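Local atomic coordinates of transferrin (Manduca sexta, PDB entry 6WB6), a protein that binds a single ferric ion together with carbonate and transports iron as an extracellular glycoprotein of the insect. Residues H115-N119 and I164-W168; R89-V93 and R120-Y124; D377-I381 and H602-L607. One frame throughout, in Å; residues are numbered along the deposited sequence.

Contact 1. Residues H115-N119 and I164-W168; sequences HTGVN and IVGKW. With CO3 (carbonate ion), chain G.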
ATOM      1  N   HIS A 115     -23.837   4.485  -2.217  1.00 18.15           N
ATOM      2  CA  HIS A 115     -22.515   5.057  -2.086  1.00 16.91           C
ATOM      3  C   HIS A 115     -21.732   4.763  -3.349  1.00 14.24           C
ATOM      4  O   HIS A 115     -21.965   3.758  -4.028  1.00 20.85           O
ATOM      5  CB  HIS A 115     -21.761   4.471  -0.870  1.00 19.91           C
ATOM      6  CG  HIS A 115     -22.424   4.760   0.447  1.00 21.87           C
ATOM      7  ND1 HIS A 115     -22.030   5.792   1.272  1.00 17.15           N
ATOM      8  CD2 HIS A 115     -23.474   4.172   1.062  1.00 24.34           C
ATOM      9  CE1 HIS A 115     -22.821   5.842   2.327  1.00 18.85           C
ATOM     10  NE2 HIS A 115     -23.690   4.854   2.239  1.00 20.89           N
ATOM     11  N   THR A 116     -20.777   5.632  -3.645  1.00 10.16           N
ATOM     12  CA  THR A 116     -19.891   5.375  -4.774  1.00 10.18           C
ATOM     13  C   THR A 116     -19.065   4.130  -4.524  1.00 17.11           C
ATOM     14  O   THR A 116     -19.017   3.215  -5.352  1.00 12.86           O
ATOM     15  CB  THR A 116     -18.986   6.574  -5.003  1.00 16.44           C
ATOM     16  OG1 THR A 116     -18.182   6.792  -3.838  1.00 13.56           O
ATOM     17  CG2 THR A 116     -19.814   7.773  -5.277  1.00 14.75           C
ATOM     18  N   GLY A 117     -18.408   4.083  -3.375  1.00 16.85           N
ATOM     19  CA  GLY A 117     -17.595   2.947  -3.020  1.00 16.33           C
ATOM     20  C   GLY A 117     -16.724   3.308  -1.844  1.00 13.88           C
ATOM     21  O   GLY A 117     -16.603   4.472  -1.465  1.00 19.33           O
ATOM     22  N   VAL A 118     -16.089   2.284  -1.281  1.00 16.93           N
ATOM     23  CA  VAL A 118     -15.319   2.488  -0.061  1.00 20.45           C
ATOM     24  C   VAL A 118     -14.128   3.403  -0.320  1.00 17.91           C
ATOM     25  O   VAL A 118     -13.488   3.364  -1.381  1.00 16.79           O
ATOM     26  CB  VAL A 118     -14.857   1.150   0.538  1.00 16.81           C
ATOM     27  CG1 VAL A 118     -13.772   0.501  -0.297  1.00 18.38           C
ATOM     28  CG2 VAL A 118     -14.376   1.378   1.981  1.00 17.53           C
ATOM     29  N   ASN A 119     -13.818   4.218   0.679  1.00 15.64           N
ATOM     30  CA  ASN A 119     -12.637   5.060   0.745  1.00 14.67           C
ATOM     31  C   ASN A 119     -12.653   6.166  -0.286  1.00 17.02           C
ATOM     32  O   ASN A 119     -11.626   6.782  -0.539  1.00 20.44           O
ATOM     33  CB  ASN A 119     -11.364   4.236   0.596  1.00 18.24           C
ATOM     34  CG  ASN A 119     -11.137   3.329   1.779  1.00 18.97           C
ATOM     35  OD1 ASN A 119     -11.447   3.695   2.899  1.00 18.67           O
ATOM     36  ND2 ASN A 119     -10.623   2.135   1.531  1.00 23.65           N
ATOM     37  N   ILE A 164     -21.780  -0.343  -0.681  1.00 25.93           N
ATOM     38  CA  ILE A 164     -20.450   0.238  -0.510  1.00 15.05           C
ATOM     39  C   ILE A 164     -19.405  -0.771  -0.956  1.00 21.27           C
ATOM     40  O   ILE A 164     -18.820  -1.487  -0.130  1.00 21.29           O
ATOM     41  CB  ILE A 164     -20.195   0.699   0.935  1.00 15.82           C
ATOM     42  CG1 ILE A 164     -21.248   1.700   1.387  1.00 12.26           C
ATOM     43  CG2 ILE A 164     -18.852   1.425   0.995  1.00 13.87           C
ATOM     44  CD1 ILE A 164     -21.023   2.202   2.845  1.00 20.40           C
ATOM     45  N   VAL A 165     -19.135  -0.798  -2.263  1.00 16.48           N
ATOM     46  CA  VAL A 165     -18.279  -1.817  -2.862  1.00 21.39           C
ATOM     47  C   VAL A 165     -16.811  -1.460  -2.701  1.00 19.51           C
ATOM     48  O   VAL A 165     -16.454  -0.334  -2.330  1.00 20.97           O
ATOM     49  CB  VAL A 165     -18.599  -2.038  -4.356  1.00 16.31           C
ATOM     50  CG1 VAL A 165     -20.053  -2.194  -4.569  1.00 19.08           C
ATOM     51  CG2 VAL A 165     -18.103  -0.900  -5.213  1.00 19.52           C
ATOM     52  N   GLY A 166     -15.957  -2.411  -3.006  1.00 19.16           N
ATOM     53  CA  GLY A 166     -14.533  -2.154  -3.089  1.00 27.89           C
ATOM     54  C   GLY A 166     -13.771  -2.916  -2.025  1.00 26.13           C
ATOM     55  O   GLY A 166     -14.311  -3.773  -1.320  1.00 23.61           O
ATOM     56  N   LYS A 167     -12.493  -2.577  -1.906  1.00 26.27           N
ATOM     57  CA  LYS A 167     -11.594  -3.254  -0.974  1.00 26.40           C
ATOM     58  C   LYS A 167     -11.675  -2.545   0.374  1.00 19.48           C
ATOM     59  O   LYS A 167     -11.038  -1.513   0.590  1.00 23.78           O
ATOM     60  CB  LYS A 167     -10.175  -3.271  -1.531  1.00 28.09           C
ATOM     61  CG  LYS A 167     -10.012  -3.995  -2.858  1.00 25.74           C
ATOM     62  CD  LYS A 167     -10.910  -5.212  -2.992  1.00 42.01           C
ATOM     63  CE  LYS A 167     -10.320  -6.296  -3.898  1.00 45.31           C
ATOM     64  NZ  LYS A 167     -10.513  -6.018  -5.345  1.00 34.91           N
ATOM     65  N   TRP A 168     -12.492  -3.086   1.267  1.00 17.47           N
ATOM     66  CA  TRP A 168     -12.635  -2.531   2.611  1.00 28.29           C
ATOM     67  C   TRP A 168     -11.369  -2.732   3.440  1.00 17.23           C
ATOM     68  O   TRP A 168     -11.023  -1.893   4.283  1.00 16.90           O
ATOM     69  CB  TRP A 168     -13.799  -3.205   3.319  1.00 20.80           C
ATOM     70  CG  TRP A 168     -15.116  -3.069   2.697  1.00 21.16           C
ATOM     71  CD1 TRP A 168     -15.434  -2.446   1.518  1.00 26.58           C
ATOM     72  CD2 TRP A 168     -16.332  -3.600   3.219  1.00 21.67           C
ATOM     73  NE1 TRP A 168     -16.781  -2.548   1.291  1.00 18.55           N
ATOM     74  CE2 TRP A 168     -17.359  -3.254   2.318  1.00 20.09           C
ATOM     75  CE3 TRP A 168     -16.656  -4.326   4.379  1.00 14.63           C
ATOM     76  CZ2 TRP A 168     -18.689  -3.624   2.534  1.00 21.11           C
ATOM     77  CZ3 TRP A 168     -17.941  -4.693   4.591  1.00 15.32           C
ATOM     78  CH2 TRP A 168     -18.966  -4.334   3.682  1.00 24.94           C
TER
HETATM   79  C   CO3 G 703     -15.923   9.733  -4.850  1.00 17.81           C
HETATM   80  O1  CO3 G 703     -15.412   8.928  -5.731  1.00 17.99           O
HETATM   81  O2  CO3 G 703     -16.742   9.217  -4.007  1.00 18.02           O
HETATM   82  O3  CO3 G 703     -15.643  10.999  -4.769  1.00 17.22           O
HETATM   83  O   HOH W   1     -20.672   1.233  -3.827  1.00 13.29           O
HETATM   84  O   HOH W   2      -9.955   0.545   3.918  1.00 27.28           O
HETATM   85  O   HOH W   3     -10.173   0.500  -1.045  1.00 32.35           O
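Val118 is the residue of the 115-119 loop most deeply engaged with the 164-168 loop. Val118 N donates to Val165 O at 2.8 Å, an almost straight bond with an N-H...O angle of 172°. Beside this bond its side chain rests on apolar neighbours: Val118 CB lies 4.0 Å from Ile164 CG2 and 3.8 Å from CD1 of Trp168, the latter approached at a slant. Val118 CG1, set between the backbone N and the carbonyl carbon (chi1 71°), reaches on over the Gly166 backbone to within 3.5 Å of Lys167 O. A CB on Gly166 would probably clash with that methyl, and the backbone angles there also disfavour one.

Ile164 points its other branch at His115. Ile164 CD1 sits over the middle of the imidazole face, a CH-pi contact with 3.7 Å between CD1 and the His115 ring centroid. The rotation of the ring is probably fixed by bonds at both nitrogens, ND1 to Gly123 O and NE2 to Ser113 OG. Within its own loop, Trp168 NE1 donates to Ile164 O at 2.7 Å, with the acceptor in the indole plane, and Lys179 supplies a cation-pi partner to the same ring. Waters fill in farther out: one accepts from Val165 N and lies near His115 O, while two more each accept from Asn119 ND2, one donating to Lys167 O and the other to Trp168 O; Asn119 OD1 accepts from Lys148 NZ.

Thr116 turns away from all this, and its OG1 donates to O2 of a carbonate at 2.8 Å. The loops follow the neighbouring parallel strands 112-114 and 161-163, and such an anion-binding loop between a strand and the start of a helix is the transferrin carbonate site, built on a periplasmic-binding-protein fold.

Contact 2. Residues R89-V93 and R120-Y124; sequences RYEAV and RNVGY. With FE (Fe (III) ion), chain E; CO3 (carbonate ion), chain G; CO3 (carbonate ion), chain F.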
ATOM      1  N   ARG A  89     -12.602  20.573  -7.636  1.00 14.56           N
ATOM      2  CA  ARG A  89     -12.652  19.424  -8.520  1.00 14.22           C
ATOM      3  C   ARG A  89     -14.061  18.847  -8.578  1.00 21.23           C
ATOM      4  O   ARG A  89     -14.566  18.491  -9.655  1.00 15.65           O
ATOM      5  CB  ARG A  89     -11.670  18.363  -8.050  1.00 16.38           C
ATOM      6  CG  ARG A  89     -11.605  17.170  -9.007  1.00 13.05           C
ATOM      7  CD  ARG A  89     -10.517  16.293  -8.576  1.00 18.01           C
ATOM      8  NE  ARG A  89     -10.486  15.000  -9.240  1.00 16.77           N
ATOM      9  CZ  ARG A  89      -9.449  14.180  -9.161  1.00 19.06           C
ATOM     10  NH1 ARG A  89      -8.400  14.543  -8.429  1.00 19.84           N
ATOM     11  NH2 ARG A  89      -9.470  12.995  -9.771  1.00 19.74           N
ATOM     12  N   TYR A  90     -14.695  18.672  -7.429  1.00 17.35           N
ATOM     13  CA  TYR A  90     -16.098  18.175  -7.395  1.00 24.90           C
ATOM     14  C   TYR A  90     -16.712  18.391  -6.030  1.00 16.52           C
ATOM     15  O   TYR A  90     -16.070  18.260  -5.068  1.00 24.86           O
ATOM     16  CB  TYR A  90     -16.367  16.724  -7.799  1.00 15.94           C
ATOM     17  CG  TYR A  90     -15.499  15.636  -7.242  1.00 18.00           C
ATOM     18  CD1 TYR A  90     -15.670  15.207  -5.947  1.00 21.17           C
ATOM     19  CD2 TYR A  90     -14.581  14.979  -8.035  1.00 20.08           C
ATOM     20  CE1 TYR A  90     -14.921  14.179  -5.431  1.00 17.07           C
ATOM     21  CE2 TYR A  90     -13.828  13.945  -7.542  1.00 18.50           C
ATOM     22  CZ  TYR A  90     -13.992  13.564  -6.231  1.00 23.23           C
ATOM     23  OH  TYR A  90     -13.279  12.572  -5.729  1.00 14.84           O
ATOM     24  N   GLU A  91     -17.958  18.763  -6.064  1.00 17.05           N
ATOM     25  CA  GLU A  91     -18.745  18.970  -4.869  1.00 26.27           C
ATOM     26  C   GLU A  91     -19.501  17.702  -4.525  1.00 24.46           C
ATOM     27  O   GLU A  91     -20.079  17.049  -5.403  1.00 18.35           O
ATOM     28  CB  GLU A  91     -19.728  20.112  -5.068  1.00 24.49           C
ATOM     29  CG  GLU A  91     -19.040  21.432  -5.354  1.00 24.19           C
ATOM     30  CD  GLU A  91     -19.994  22.386  -6.006  1.00 31.29           C
ATOM     31  OE1 GLU A  91     -20.247  22.203  -7.216  1.00 25.92           O
ATOM     32  OE2 GLU A  91     -20.538  23.260  -5.296  1.00 27.17           O
ATOM     33  N   ALA A  92     -19.489  17.376  -3.235  1.00 14.76           N
ATOM     34  CA  ALA A  92     -20.167  16.208  -2.706  1.00 18.93           C
ATOM     35  C   ALA A  92     -21.600  16.593  -2.417  1.00 18.54           C
ATOM     36  O   ALA A  92     -21.864  17.655  -1.858  1.00 16.14           O
ATOM     37  CB  ALA A  92     -19.483  15.706  -1.424  1.00 17.90           C
ATOM     38  N   VAL A  93     -22.533  15.734  -2.806  1.00 21.06           N
ATOM     39  CA  VAL A  93     -23.935  16.037  -2.610  1.00 16.42           C
ATOM     40  C   VAL A  93     -24.624  14.815  -2.044  1.00 18.57           C
ATOM     41  O   VAL A  93     -24.124  13.689  -2.124  1.00 14.74           O
ATOM     42  CB  VAL A  93     -24.635  16.520  -3.917  1.00 10.15           C
ATOM     43  CG1 VAL A  93     -24.051  17.867  -4.337  1.00 23.46           C
ATOM     44  CG2 VAL A  93     -24.533  15.538  -4.997  1.00 12.22           C
ATOM     45  N   ARG A 120     -13.791   6.435  -0.884  1.00 16.57           N
ATOM     46  CA  ARG A 120     -13.894   7.504  -1.864  1.00 17.57           C
ATOM     47  C   ARG A 120     -14.423   8.770  -1.206  1.00 17.73           C
ATOM     48  O   ARG A 120     -14.945   8.746  -0.090  1.00 14.97           O
ATOM     49  CB  ARG A 120     -14.785   7.059  -3.021  1.00 16.39           C
ATOM     50  CG  ARG A 120     -14.165   5.919  -3.829  1.00 16.39           C
ATOM     51  CD  ARG A 120     -15.088   5.325  -4.928  1.00 16.32           C
ATOM     52  NE  ARG A 120     -15.472   6.286  -5.954  1.00 18.13           N
ATOM     53  CZ  ARG A 120     -15.940   5.953  -7.162  1.00 22.22           C
ATOM     54  NH1 ARG A 120     -16.069   4.666  -7.495  1.00 18.82           N
ATOM     55  NH2 ARG A 120     -16.288   6.911  -8.040  1.00 18.19           N
ATOM     56  N   ASN A 121     -14.267   9.898  -1.902  1.00 19.81           N
ATOM     57  CA  ASN A 121     -14.548  11.182  -1.261  1.00 15.53           C
ATOM     58  C   ASN A 121     -16.028  11.485  -1.040  1.00 24.65           C
ATOM     59  O   ASN A 121     -16.451  11.641   0.108  1.00 15.75           O
ATOM     60  CB  ASN A 121     -13.927  12.314  -2.063  1.00 16.31           C
ATOM     61  CG  ASN A 121     -12.446  12.460  -1.779  1.00 18.35           C
ATOM     62  OD1 ASN A 121     -12.053  13.028  -0.759  1.00 22.39           O
ATOM     63  ND2 ASN A 121     -11.631  11.907  -2.651  1.00 14.27           N
ATOM     64  N   VAL A 122     -16.811  11.645  -2.112  1.00 14.14           N
ATOM     65  CA  VAL A 122     -18.181  12.107  -1.909  1.00 14.64           C
ATOM     66  C   VAL A 122     -19.035  10.978  -1.368  1.00 18.44           C
ATOM     67  O   VAL A 122     -20.012  11.216  -0.640  1.00 16.11           O
ATOM     68  CB  VAL A 122     -18.805  12.677  -3.205  1.00 14.23           C
ATOM     69  CG1 VAL A 122     -17.894  13.726  -3.811  1.00 15.28           C
ATOM     70  CG2 VAL A 122     -19.121  11.556  -4.237  1.00 13.03           C
ATOM     71  N   GLY A 123     -18.686   9.751  -1.702  1.00 17.65           N
ATOM     72  CA  GLY A 123     -19.530   8.637  -1.326  1.00 20.39           C
ATOM     73  C   GLY A 123     -19.157   7.950  -0.041  1.00 22.58           C
ATOM     74  O   GLY A 123     -19.855   7.019   0.366  1.00 24.46           O
ATOM     75  N   TYR A 124     -18.090   8.375   0.631  1.00 15.67           N
ATOM     76  CA  TYR A 124     -17.682   7.682   1.848  1.00 18.43           C
ATOM     77  C   TYR A 124     -16.978   8.562   2.882  1.00 20.21           C
ATOM     78  O   TYR A 124     -17.493   8.743   3.996  1.00 19.37           O
ATOM     79  CB  TYR A 124     -16.792   6.518   1.457  1.00 15.77           C
ATOM     80  CG  TYR A 124     -16.489   5.564   2.547  1.00 13.68           C
ATOM     81  CD1 TYR A 124     -17.314   4.469   2.790  1.00 13.00           C
ATOM     82  CD2 TYR A 124     -15.364   5.729   3.336  1.00 18.63           C
ATOM     83  CE1 TYR A 124     -17.012   3.557   3.796  1.00 17.82           C
ATOM     84  CE2 TYR A 124     -15.057   4.827   4.357  1.00 21.22           C
ATOM     85  CZ  TYR A 124     -15.872   3.749   4.583  1.00 22.22           C
ATOM     86  OH  TYR A 124     -15.539   2.858   5.596  1.00 17.69           O
TER
HETATM   87 FE    FE E 701     -14.162  10.604  -6.047  1.00 13.92          FE
HETATM   88  C   CO3 G 703     -15.923   9.733  -4.850  1.00 17.81           C
HETATM   89  O1  CO3 G 703     -15.412   8.928  -5.731  1.00 17.99           O
HETATM   90  O2  CO3 G 703     -16.742   9.217  -4.007  1.00 18.02           O
HETATM   91  O3  CO3 G 703     -15.643  10.999  -4.769  1.00 17.22           O
HETATM   92  C   CO3 F 702     -12.177   9.125  -5.452  1.00 26.09           C
HETATM   93  O1  CO3 F 702     -11.135   8.455  -5.067  1.00 30.85           O
HETATM   94  O2  CO3 F 702     -12.546   9.173  -6.751  1.00 14.79           O
HETATM   95  O3  CO3 F 702     -12.827   9.749  -4.494  1.00 13.84           O
HETATM   96  O   HOH W   4     -22.130  13.370  -0.296  1.00 17.81           O
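Val122 and Tyr90 form the apolar half of this contact, with Val122 CG1 3.4 Å from Tyr90 CE1. Val122 CG1 also presses on Ala92 CB at 3.5 Å, closer than carbons usually pack. With CG1 anti to the carbonyl carbon (chi1 -52°), the valine offers this branch to the strand and its CG2 to the carbonate of chain G.

Metal bonds come second. The phenolic oxygen OH of Tyr90 binds the iron at 2.2 Å and accepts from Arg271 NH1. Tyr204 and two carbonates, each gripping through two oxygens, complete six ligand atoms.

Hydrogen bonds to the anions come third. Arg120 NE meets O1 of carbonate G at 2.7 Å, in the guanidinium plane, and NH2 adds a weak bond. Val122 N donates to O3 of that carbonate at 3.0 Å, nearly straight (175°), and Gly123 N to its O2. Asn121 grips O3 of carbonate F through both backbone N and ND2, its OD1 being hydrogen-bonded to Tyr338 OH. The backbone N-H groups of Asn121, Val122 and Gly123 lie at the start of helix 121-131, whose dipole probably helps hold the anions.

One water donates to Val93 O and Val122 O. Strand 90-97 lies against the first turn of this helix through Tyr90 and Ala92 and pairs antiparallel with strands 218-222, 249-252 and 269-271, the last pairing including a classic beta bulge where Arg89 and Tyr90 face Arg271.

Contact 3. Residues D377-I381 and H602-L607; sequences DIRPI and HTPLSL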
ATOM      1  N   ASP A 377      -5.638   9.349   4.481  1.00 23.13           N
ATOM      2  CA  ASP A 377      -6.823   8.753   5.088  1.00 23.09           C
ATOM      3  C   ASP A 377      -6.610   7.307   5.523  1.00 23.89           C
ATOM      4  O   ASP A 377      -7.574   6.536   5.618  1.00 25.19           O
ATOM      5  CB  ASP A 377      -8.044   8.833   4.165  1.00 20.57           C
ATOM      6  CG  ASP A 377      -9.354   8.719   4.958  1.00 23.43           C
ATOM      7  OD1 ASP A 377      -9.530   9.526   5.890  1.00 30.82           O
ATOM      8  OD2 ASP A 377     -10.153   7.801   4.710  1.00 20.00           O
ATOM      9  N   ILE A 378      -5.368   6.924   5.811  1.00 16.69           N
ATOM     10  CA  ILE A 378      -5.070   5.589   6.326  1.00 19.15           C
ATOM     11  C   ILE A 378      -5.044   5.690   7.839  1.00 22.85           C
ATOM     12  O   ILE A 378      -4.452   6.624   8.385  1.00 17.30           O
ATOM     13  CB  ILE A 378      -3.742   5.064   5.780  1.00 25.57           C
ATOM     14  CG1 ILE A 378      -3.818   4.962   4.262  1.00 19.39           C
ATOM     15  CG2 ILE A 378      -3.364   3.716   6.404  1.00 17.45           C
ATOM     16  CD1 ILE A 378      -2.514   4.444   3.660  1.00 22.92           C
ATOM     17  N   ARG A 379      -5.757   4.769   8.506  1.00 23.48           N
ATOM     18  CA  ARG A 379      -5.994   4.797   9.950  1.00 28.58           C
ATOM     19  C   ARG A 379      -5.948   3.345  10.410  1.00 23.51           C
ATOM     20  O   ARG A 379      -6.587   2.477   9.783  1.00 14.02           O
ATOM     21  CB  ARG A 379      -7.335   5.423  10.324  1.00 22.62           C
ATOM     22  CG  ARG A 379      -7.518   6.849   9.860  1.00 27.81           C
ATOM     23  CD  ARG A 379      -6.684   7.818  10.663  1.00 21.90           C
ATOM     24  NE  ARG A 379      -7.035   9.195  10.343  1.00 24.31           N
ATOM     25  CZ  ARG A 379      -6.603   9.866   9.273  1.00 23.22           C
ATOM     26  NH1 ARG A 379      -5.780   9.290   8.401  1.00 16.69           N
ATOM     27  NH2 ARG A 379      -6.994  11.126   9.088  1.00 17.70           N
ATOM     28  N   PRO A 380      -5.246   3.040  11.502  1.00 18.86           N
ATOM     29  CA  PRO A 380      -4.597   3.845  12.545  1.00 27.47           C
ATOM     30  C   PRO A 380      -3.428   4.744  12.130  1.00 20.68           C
ATOM     31  O   PRO A 380      -2.662   4.473  11.196  1.00 25.05           O
ATOM     32  CB  PRO A 380      -4.087   2.779  13.527  1.00 22.40           C
ATOM     33  CG  PRO A 380      -3.966   1.541  12.727  1.00 18.78           C
ATOM     34  CD  PRO A 380      -5.101   1.595  11.762  1.00 18.38           C
ATOM     35  N   ILE A 381      -3.328   5.846  12.871  1.00 25.74           N
ATOM     36  CA  ILE A 381      -2.189   6.743  12.752  1.00 17.45           C
ATOM     37  C   ILE A 381      -0.934   5.979  13.089  1.00 23.27           C
ATOM     38  O   ILE A 381      -0.889   5.214  14.066  1.00 19.97           O
ATOM     39  CB  ILE A 381      -2.366   7.943  13.699  1.00 26.75           C
ATOM     40  CG1 ILE A 381      -3.552   8.789  13.249  1.00 27.42           C
ATOM     41  CG2 ILE A 381      -1.102   8.799  13.768  1.00 21.21           C
ATOM     42  CD1 ILE A 381      -4.217   9.535  14.385  1.00 21.53           C
ATOM     43  N   HIS A 602      -3.204  -3.227   9.182  1.00 21.60           N
ATOM     44  CA  HIS A 602      -3.998  -2.436   8.256  1.00 22.28           C
ATOM     45  C   HIS A 602      -3.171  -1.310   7.641  1.00 25.08           C
ATOM     46  O   HIS A 602      -3.048  -1.204   6.413  1.00 18.40           O
ATOM     47  CB  HIS A 602      -5.242  -1.871   8.948  1.00 25.22           C
ATOM     48  CG  HIS A 602      -6.110  -1.095   8.023  1.00 26.36           C
ATOM     49  ND1 HIS A 602      -5.959   0.261   7.822  1.00 26.08           N
ATOM     50  CD2 HIS A 602      -7.103  -1.496   7.196  1.00 20.98           C
ATOM     51  CE1 HIS A 602      -6.844   0.664   6.927  1.00 18.66           C
ATOM     52  NE2 HIS A 602      -7.547  -0.382   6.533  1.00 26.55           N
ATOM     53  N   THR A 603      -2.612  -0.443   8.473  1.00 17.15           N
ATOM     54  CA  THR A 603      -1.952   0.742   7.927  1.00 21.75           C
ATOM     55  C   THR A 603      -0.759   0.400   7.049  1.00 19.20           C
ATOM     56  O   THR A 603      -0.663   0.953   5.937  1.00 17.45           O
ATOM     57  CB  THR A 603      -1.574   1.707   9.051  1.00 19.37           C
ATOM     58  OG1 THR A 603      -2.756   2.378   9.503  1.00 26.03           O
ATOM     59  CG2 THR A 603      -0.542   2.757   8.591  1.00 20.55           C
ATOM     60  N   PRO A 604       0.164  -0.470   7.450  1.00 21.24           N
ATOM     61  CA  PRO A 604       1.245  -0.824   6.516  1.00 13.66           C
ATOM     62  C   PRO A 604       0.766  -1.473   5.241  1.00 19.03           C
ATOM     63  O   PRO A 604       1.344  -1.198   4.178  1.00 19.06           O
ATOM     64  CB  PRO A 604       2.131  -1.773   7.335  1.00 23.14           C
ATOM     65  CG  PRO A 604       1.431  -1.994   8.626  1.00 22.03           C
ATOM     66  CD  PRO A 604       0.485  -0.870   8.833  1.00 19.53           C
ATOM     67  N   LEU A 605      -0.266  -2.330   5.283  1.00 17.11           N
ATOM     68  CA  LEU A 605      -0.697  -2.955   4.029  1.00 19.85           C
ATOM     69  C   LEU A 605      -1.498  -1.984   3.177  1.00 14.26           C
ATOM     70  O   LEU A 605      -1.555  -2.137   1.945  1.00 15.17           O
ATOM     71  CB  LEU A 605      -1.538  -4.216   4.270  1.00 15.72           C
ATOM     72  CG  LEU A 605      -1.086  -5.398   5.131  1.00 35.98           C
ATOM     73  CD1 LEU A 605      -1.962  -6.608   4.779  1.00 26.32           C
ATOM     74  CD2 LEU A 605       0.374  -5.761   4.976  1.00 27.00           C
ATOM     75  N   SER A 606      -2.140  -0.999   3.804  1.00 18.78           N
ATOM     76  CA  SER A 606      -2.789   0.044   3.013  1.00 25.17           C
ATOM     77  C   SER A 606      -1.744   0.927   2.352  1.00 25.33           C
ATOM     78  O   SER A 606      -1.928   1.368   1.221  1.00 15.58           O
ATOM     79  CB  SER A 606      -3.711   0.893   3.872  1.00 14.22           C
ATOM     80  OG  SER A 606      -4.765   0.123   4.452  1.00 19.66           O
ATOM     81  N   LEU A 607      -0.649   1.213   3.060  1.00 21.63           N
ATOM     82  CA  LEU A 607       0.473   1.913   2.442  1.00 21.64           C
ATOM     83  C   LEU A 607       1.020   1.142   1.262  1.00 21.06           C
ATOM     84  O   LEU A 607       1.158   1.689   0.165  1.00 21.47           O
ATOM     85  CB  LEU A 607       1.583   2.146   3.466  1.00 24.42           C
ATOM     86  CG  LEU A 607       1.311   3.340   4.371  1.00 26.54           C
ATOM     87  CD1 LEU A 607       2.347   3.411   5.522  1.00 22.41           C
ATOM     88  CD2 LEU A 607       1.323   4.598   3.512  1.00 19.71           C
TER
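Ile378 and Thr603 make the close-packed part of this contact, Ile378 CG2 lying 3.4 Å from Thr603 OG1. Ile378 CD1 reaches farther along the helix, 3.8 Å from Ser606 CB and the same distance from Leu607 CD2. Beside this apolar wedge, Thr603 OG1 donates to Pro380 O at 2.7 Å, in the carbonyl plane and on a lone pair. The hydroxyl is set for this by lying anti to its own carbonyl carbon (chi1 -75°), and Pro380, which follows a cis peptide bond, slides past it. A valine in place of Thr603 would probably leave Pro380 O without this donor and remove this polar tie between loop and helix.

Arg379 marks the looser side, although it too is buried. Its CB points away from helix 597-611; NH1 donates to Ile378 O from above the carbonyl plane, and further guanidinium bonds include those to the carbonyls of Phe374, Ile342 and Arg344. Pro170, from the first transferrin-like half, touches His602 and Ser606.

The loop begins with a Schellman motif, in which Asp377, with positive phi, ends helix 360-375. It then leads into strand 381-386, a helix-to-strand connection packed on a helix of the second transferrin-like, periplasmic-binding-protein-type half.

How the contacts relate
Contacts 1 and 2 belong to one site. Their centres are 13 Å apart, their segments alternate along the chain, and both hold the carbonate of chain G: Thr116 OG1 and the start of helix 121-131 both donate to it, Thr116 OG1 and Gly123 N sharing O2. They also meet directly, as Thr116 OG1 packs 3.4 Å from Gly123 CA, and Asn119 N stands 3.4 Å from Tyr124 CD2. Thr116 of contact 1 is thus second shell to the iron, whose ligand Tyr90 lies in contact 2, and the loop pairing lies behind it. Contact 3 lies in the other transferrin-like half, away from the iron site; its centre is about 16 Å from that of contact 1 and about 21 Å from that of contact 2.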